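PDB 1M2D: ferredoxin, 2Fe-2S from Aquifex aeolicus, which carries one [2Fe-2S] cluster on a thioredoxin-like fold and transfers electrons in metabolic reactions, working as a homodimer in solution. Local coordinates for residues Val30-Leu44 and Val77-Lys91. The protein carries 1 engineered substitution. Residues are numbered along the deposited sequence; the frame is centred on the assembly and turned at random.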
# COMPACT_ATOMS: atom_id res chain seq x y z
N VAL A 30 -5.65 -10.26 10.49
CA VAL A 30 -5.50 -8.83 10.76
C VAL A 30 -6.26 -8.00 9.72
O VAL A 30 -7.05 -7.12 10.01
CB VAL A 30 -4.05 -8.40 10.84
CG1 VAL A 30 -3.90 -6.88 10.95
CG2 VAL A 30 -3.40 -9.07 12.03
N PHE A 31 -5.99 -8.31 8.45
CA PHE A 31 -6.61 -7.63 7.32
C PHE A 31 -8.12 -7.79 7.45
O PHE A 31 -8.93 -6.87 7.34
CB PHE A 31 -6.11 -8.15 5.98
CG PHE A 31 -6.82 -7.60 4.78
CD1 PHE A 31 -6.62 -6.28 4.39
CD2 PHE A 31 -7.70 -8.37 4.03
CE1 PHE A 31 -7.29 -5.75 3.32
CE2 PHE A 31 -8.40 -7.81 2.97
CZ PHE A 31 -8.21 -6.53 2.63
N GLN A 32 -8.61 -8.99 7.66
CA GLN A 32 -10.03 -9.31 7.83
C GLN A 32 -10.61 -8.47 8.99
O GLN A 32 -11.70 -7.94 8.89
CB GLN A 32 -10.21 -10.77 8.12
CG GLN A 32 -11.50 -11.48 8.48
CD GLN A 32 -11.19 -12.97 8.31
OE1 GLN A 32 -10.37 -13.48 9.08
NE2 GLN A 32 -11.74 -13.62 7.30
N ALA A 33 -9.92 -8.39 10.10
CA ALA A 33 -10.41 -7.64 11.27
C ALA A 33 -10.53 -6.15 10.96
O ALA A 33 -11.55 -5.54 11.35
CB ALA A 33 -9.54 -7.86 12.47
N PHE A 34 -9.58 -5.60 10.25
CA PHE A 34 -9.73 -4.21 9.79
C PHE A 34 -10.93 -4.01 8.86
O PHE A 34 -11.72 -3.14 9.06
CB PHE A 34 -8.49 -3.63 9.08
CG PHE A 34 -7.39 -3.12 9.99
CD1 PHE A 34 -6.20 -3.79 10.15
CD2 PHE A 34 -7.55 -1.90 10.66
CE1 PHE A 34 -5.15 -3.33 10.91
CE2 PHE A 34 -6.50 -1.44 11.42
CZ PHE A 34 -5.31 -2.13 11.56
N MET A 35 -11.04 -4.90 7.88
CA MET A 35 -12.23 -4.86 7.02
C MET A 35 -13.54 -5.03 7.81
O MET A 35 -14.50 -4.32 7.55
CB MET A 35 -12.14 -5.93 5.94
CG MET A 35 -10.99 -5.65 5.01
SD MET A 35 -11.19 -4.17 3.96
CE MET A 35 -12.22 -4.83 2.64
N GLU A 36 -13.63 -5.96 8.77
CA GLU A 36 -14.88 -6.07 9.54
C GLU A 36 -15.15 -4.80 10.33
O GLU A 36 -16.29 -4.35 10.48
CB GLU A 36 -14.83 -7.26 10.49
CG GLU A 36 -14.77 -8.58 9.73
CD GLU A 36 -14.58 -9.74 10.69
OE1 GLU A 36 -14.48 -10.83 10.11
OE2 GLU A 36 -14.54 -9.51 11.92
N LYS A 37 -14.13 -4.13 10.85
CA LYS A 37 -14.43 -2.87 11.54
C LYS A 37 -14.87 -1.74 10.62
O LYS A 37 -15.89 -1.08 10.87
CB LYS A 37 -13.19 -2.39 12.28
CG LYS A 37 -12.78 -3.25 13.46
CD LYS A 37 -13.80 -3.10 14.59
CE LYS A 37 -13.29 -2.07 15.58
NZ LYS A 37 -14.05 -2.11 16.86
N ILE A 38 -14.05 -1.49 9.61
CA ILE A 38 -14.14 -0.29 8.81
C ILE A 38 -15.52 -0.32 8.23
O ILE A 38 -16.07 0.80 8.13
CB ILE A 38 -13.04 -0.21 7.71
CG1 ILE A 38 -11.66 -0.30 8.38
CG2 ILE A 38 -13.11 0.96 6.77
CD1 ILE A 38 -11.14 1.02 8.88
N GLN A 39 -16.14 -1.49 7.92
CA GLN A 39 -17.50 -1.18 7.46
C GLN A 39 -18.42 -1.17 8.68
O GLN A 39 -19.05 -0.08 8.77
CB GLN A 39 -18.29 -2.02 6.48
CG GLN A 39 -19.67 -1.25 6.37
CD GLN A 39 -19.39 0.17 5.87
OE1 GLN A 39 -19.10 0.99 6.75
NE2 GLN A 39 -19.49 0.58 4.64
N THR A 40 -18.58 -2.06 9.63
CA THR A 40 -19.64 -1.96 10.62
C THR A 40 -19.66 -0.67 11.42
O THR A 40 -20.45 -0.44 12.35
CB THR A 40 -19.49 -3.20 11.54
OG1 THR A 40 -18.17 -3.15 12.14
CG2 THR A 40 -19.62 -4.52 10.77
N ASP A 41 -18.83 0.31 11.18
CA ASP A 41 -18.56 1.63 11.62
C ASP A 41 -18.69 2.71 10.56
O ASP A 41 -17.79 2.97 9.75
CB ASP A 41 -17.12 1.65 12.16
CG ASP A 41 -16.96 2.95 12.96
OD1 ASP A 41 -17.43 4.06 12.72
OD2 ASP A 41 -16.30 2.76 13.99
N PRO A 42 -19.82 3.40 10.54
CA PRO A 42 -20.03 4.49 9.55
C PRO A 42 -18.91 5.51 9.58
O PRO A 42 -18.42 5.86 8.51
CB PRO A 42 -21.39 5.06 9.95
CG PRO A 42 -22.09 3.98 10.67
CD PRO A 42 -21.01 3.21 11.41
N GLN A 43 -18.44 5.97 10.72
CA GLN A 43 -17.41 6.99 10.79
C GLN A 43 -16.12 6.47 10.16
O GLN A 43 -15.43 7.20 9.51
CB GLN A 43 -17.14 7.38 12.23
CG GLN A 43 -16.11 8.43 12.50
CD GLN A 43 -15.98 8.58 14.01
OE1 GLN A 43 -16.97 8.62 14.73
NE2 GLN A 43 -14.76 8.68 14.51
N LEU A 44 -15.80 5.21 10.40
CA LEU A 44 -14.57 4.73 9.75
C LEU A 44 -14.72 4.61 8.25
O LEU A 44 -13.80 4.91 7.47
CB LEU A 44 -14.28 3.37 10.37
CG LEU A 44 -13.61 3.44 11.74
CD1 LEU A 44 -13.83 2.11 12.42
CD2 LEU A 44 -12.18 3.84 11.48
N VAL A 77 1.42 -7.08 14.64
CA VAL A 77 0.02 -6.82 14.89
C VAL A 77 -0.77 -8.13 14.95
O VAL A 77 -0.66 -8.97 14.07
CB VAL A 77 -0.56 -5.90 13.81
CG1 VAL A 77 -2.01 -5.57 14.09
CG2 VAL A 77 0.28 -4.64 13.68
N LYS A 78 -1.57 -8.27 15.98
CA LYS A 78 -2.50 -9.39 16.13
C LYS A 78 -3.89 -8.95 15.78
O LYS A 78 -4.22 -7.77 15.91
CB LYS A 78 -2.54 -9.88 17.58
CG LYS A 78 -1.24 -10.47 18.08
CD LYS A 78 -1.39 -10.80 19.60
CE LYS A 78 -0.19 -11.57 20.09
NZ LYS A 78 -0.39 -11.93 21.54
N PRO A 79 -4.76 -9.86 15.37
CA PRO A 79 -6.16 -9.47 15.17
C PRO A 79 -6.77 -8.79 16.39
O PRO A 79 -7.55 -7.82 16.25
CB PRO A 79 -6.83 -10.79 14.79
CG PRO A 79 -5.73 -11.56 14.16
CD PRO A 79 -4.52 -11.26 15.00
N GLU A 80 -6.38 -9.20 17.58
CA GLU A 80 -6.86 -8.62 18.83
C GLU A 80 -6.40 -7.20 19.06
O GLU A 80 -6.94 -6.52 19.93
CB GLU A 80 -6.39 -9.46 20.04
CG GLU A 80 -6.95 -10.86 20.06
CD GLU A 80 -6.27 -11.93 19.25
OE1 GLU A 80 -5.40 -11.70 18.41
OE2 GLU A 80 -6.65 -13.11 19.45
N ASP A 81 -5.42 -6.71 18.30
CA ASP A 81 -4.95 -5.35 18.40
C ASP A 81 -5.69 -4.41 17.45
O ASP A 81 -5.52 -3.18 17.59
CB ASP A 81 -3.47 -5.28 18.01
CG ASP A 81 -2.64 -6.06 18.98
OD1 ASP A 81 -2.83 -5.88 20.22
OD2 ASP A 81 -1.74 -6.79 18.52
N VAL A 82 -6.45 -4.92 16.51
CA VAL A 82 -7.05 -4.05 15.50
C VAL A 82 -8.01 -3.05 16.15
O VAL A 82 -8.03 -1.89 15.78
CB VAL A 82 -7.70 -4.90 14.41
CG1 VAL A 82 -8.57 -4.02 13.50
CG2 VAL A 82 -6.60 -5.61 13.61
N ASP A 83 -8.78 -3.47 17.16
CA ASP A 83 -9.68 -2.52 17.76
C ASP A 83 -8.95 -1.32 18.36
O ASP A 83 -9.39 -0.21 18.21
CB ASP A 83 -10.48 -3.16 18.88
CG ASP A 83 -11.57 -4.05 18.39
OD1 ASP A 83 -11.95 -3.99 17.23
OD2 ASP A 83 -11.88 -4.75 19.38
N GLU A 84 -7.83 -1.58 19.05
CA GLU A 84 -7.10 -0.46 19.66
C GLU A 84 -6.58 0.45 18.58
O GLU A 84 -6.60 1.69 18.71
CB GLU A 84 -5.99 -0.97 20.57
CG GLU A 84 -5.37 0.13 21.37
CD GLU A 84 -4.22 -0.25 22.30
OE1 GLU A 84 -3.92 -1.45 22.42
OE2 GLU A 84 -3.64 0.65 22.93
N ILE A 85 -6.04 -0.11 17.48
CA ILE A 85 -5.54 0.78 16.43
C ILE A 85 -6.69 1.59 15.84
O ILE A 85 -6.52 2.79 15.60
CB ILE A 85 -4.81 -0.06 15.35
CG1 ILE A 85 -3.54 -0.72 15.89
CG2 ILE A 85 -4.53 0.81 14.12
CD1 ILE A 85 -2.91 -1.75 14.98
N VAL A 86 -7.83 0.98 15.59
CA VAL A 86 -8.98 1.69 15.06
C VAL A 86 -9.40 2.82 16.01
O VAL A 86 -9.60 3.96 15.60
CB VAL A 86 -10.12 0.69 14.81
CG1 VAL A 86 -11.44 1.41 14.58
CG2 VAL A 86 -9.75 -0.24 13.67
N GLU A 87 -9.60 2.49 17.28
CA GLU A 87 -10.09 3.46 18.24
C GLU A 87 -9.12 4.57 18.48
O GLU A 87 -9.44 5.80 18.36
CB GLU A 87 -10.41 2.73 19.55
CG GLU A 87 -11.46 1.65 19.45
CD GLU A 87 -12.81 2.09 18.93
OE1 GLU A 87 -13.38 3.03 19.54
OE2 GLU A 87 -13.37 1.62 17.93
N LYS A 88 -7.91 4.22 18.84
CA LYS A 88 -6.95 5.19 19.31
C LYS A 88 -6.34 5.99 18.17
O LYS A 88 -6.15 7.21 18.26
CB LYS A 88 -5.85 4.53 20.15
CG LYS A 88 -6.31 3.89 21.46
CD LYS A 88 -6.94 4.94 22.41
CE LYS A 88 -7.17 4.36 23.78
NZ LYS A 88 -8.26 5.07 24.48
N HIS A 89 -5.99 5.31 17.07
CA HIS A 89 -5.28 5.92 15.95
C HIS A 89 -6.24 6.33 14.84
O HIS A 89 -6.28 7.54 14.49
CB HIS A 89 -4.16 4.97 15.49
CG HIS A 89 -3.28 5.59 14.46
ND1 HIS A 89 -2.26 4.84 13.91
CD2 HIS A 89 -3.20 6.80 13.91
CE1 HIS A 89 -1.63 5.63 13.05
NE2 HIS A 89 -2.21 6.83 13.02
N LEU A 90 -6.97 5.40 14.26
CA LEU A 90 -7.72 5.78 13.04
C LEU A 90 -8.82 6.75 13.40
O LEU A 90 -9.08 7.64 12.59
CB LEU A 90 -8.26 4.54 12.33
CG LEU A 90 -7.18 3.53 11.96
CD1 LEU A 90 -7.83 2.39 11.16
CD2 LEU A 90 -6.04 4.12 11.20
N LYS A 91 -9.45 6.61 14.57
CA LYS A 91 -10.48 7.55 14.97
C LYS A 91 -9.88 8.65 15.86
O LYS A 91 -10.21 9.79 15.66
CB LYS A 91 -11.59 6.85 15.75
CG LYS A 91 -12.42 5.97 14.83
CD LYS A 91 -13.39 5.27 15.74
CE LYS A 91 -14.46 4.68 14.87
NZ LYS A 91 -15.53 4.25 15.84
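Val30 straddles the turn leading into helix 82-91: its CG1 meets Val77 CG1 and Val82 CG2, while CG2 lies 3.9 Å from Pro79 CD. One turn on, the Ala33 methyl packs on Val82 CG2, and Phe34 enters as a knob among Val82, Ile85, Val86 and Leu90. With Phe34 CG turned anti to its carbonyl carbon (chi1 -81°), the ring takes Val82 CG1 over one face in a CH-pi contact, 3.8 Å from its centroid. Ile85 CG2 sits at the ring edge, 4.0 Å from Phe34 CZ. Shrinking Phe34 to an alanine would probably leave a gap between these residues and strip Val82 of its aromatic platform. Lys37, bent at chi2 and chi3, lays its chain over Val82 and Val86 and brings NZ toward Asp83 OD1 in a salt bridge whose modelled geometry is weak and uncertain. Asp41 OD1 caps helix 42-44, 3.1 Å from Leu44 N; its OD2 faces Lys91 NZ in a salt bridge modelled too short to trust in detail. The helices, crossing at -44°, pack on one side of the thioredoxin-like sheet, where Val65 and Val8 also touch Phe34. An apolar seam thus faces the sheet, and charges along its outer margin probably add electrostatic attraction.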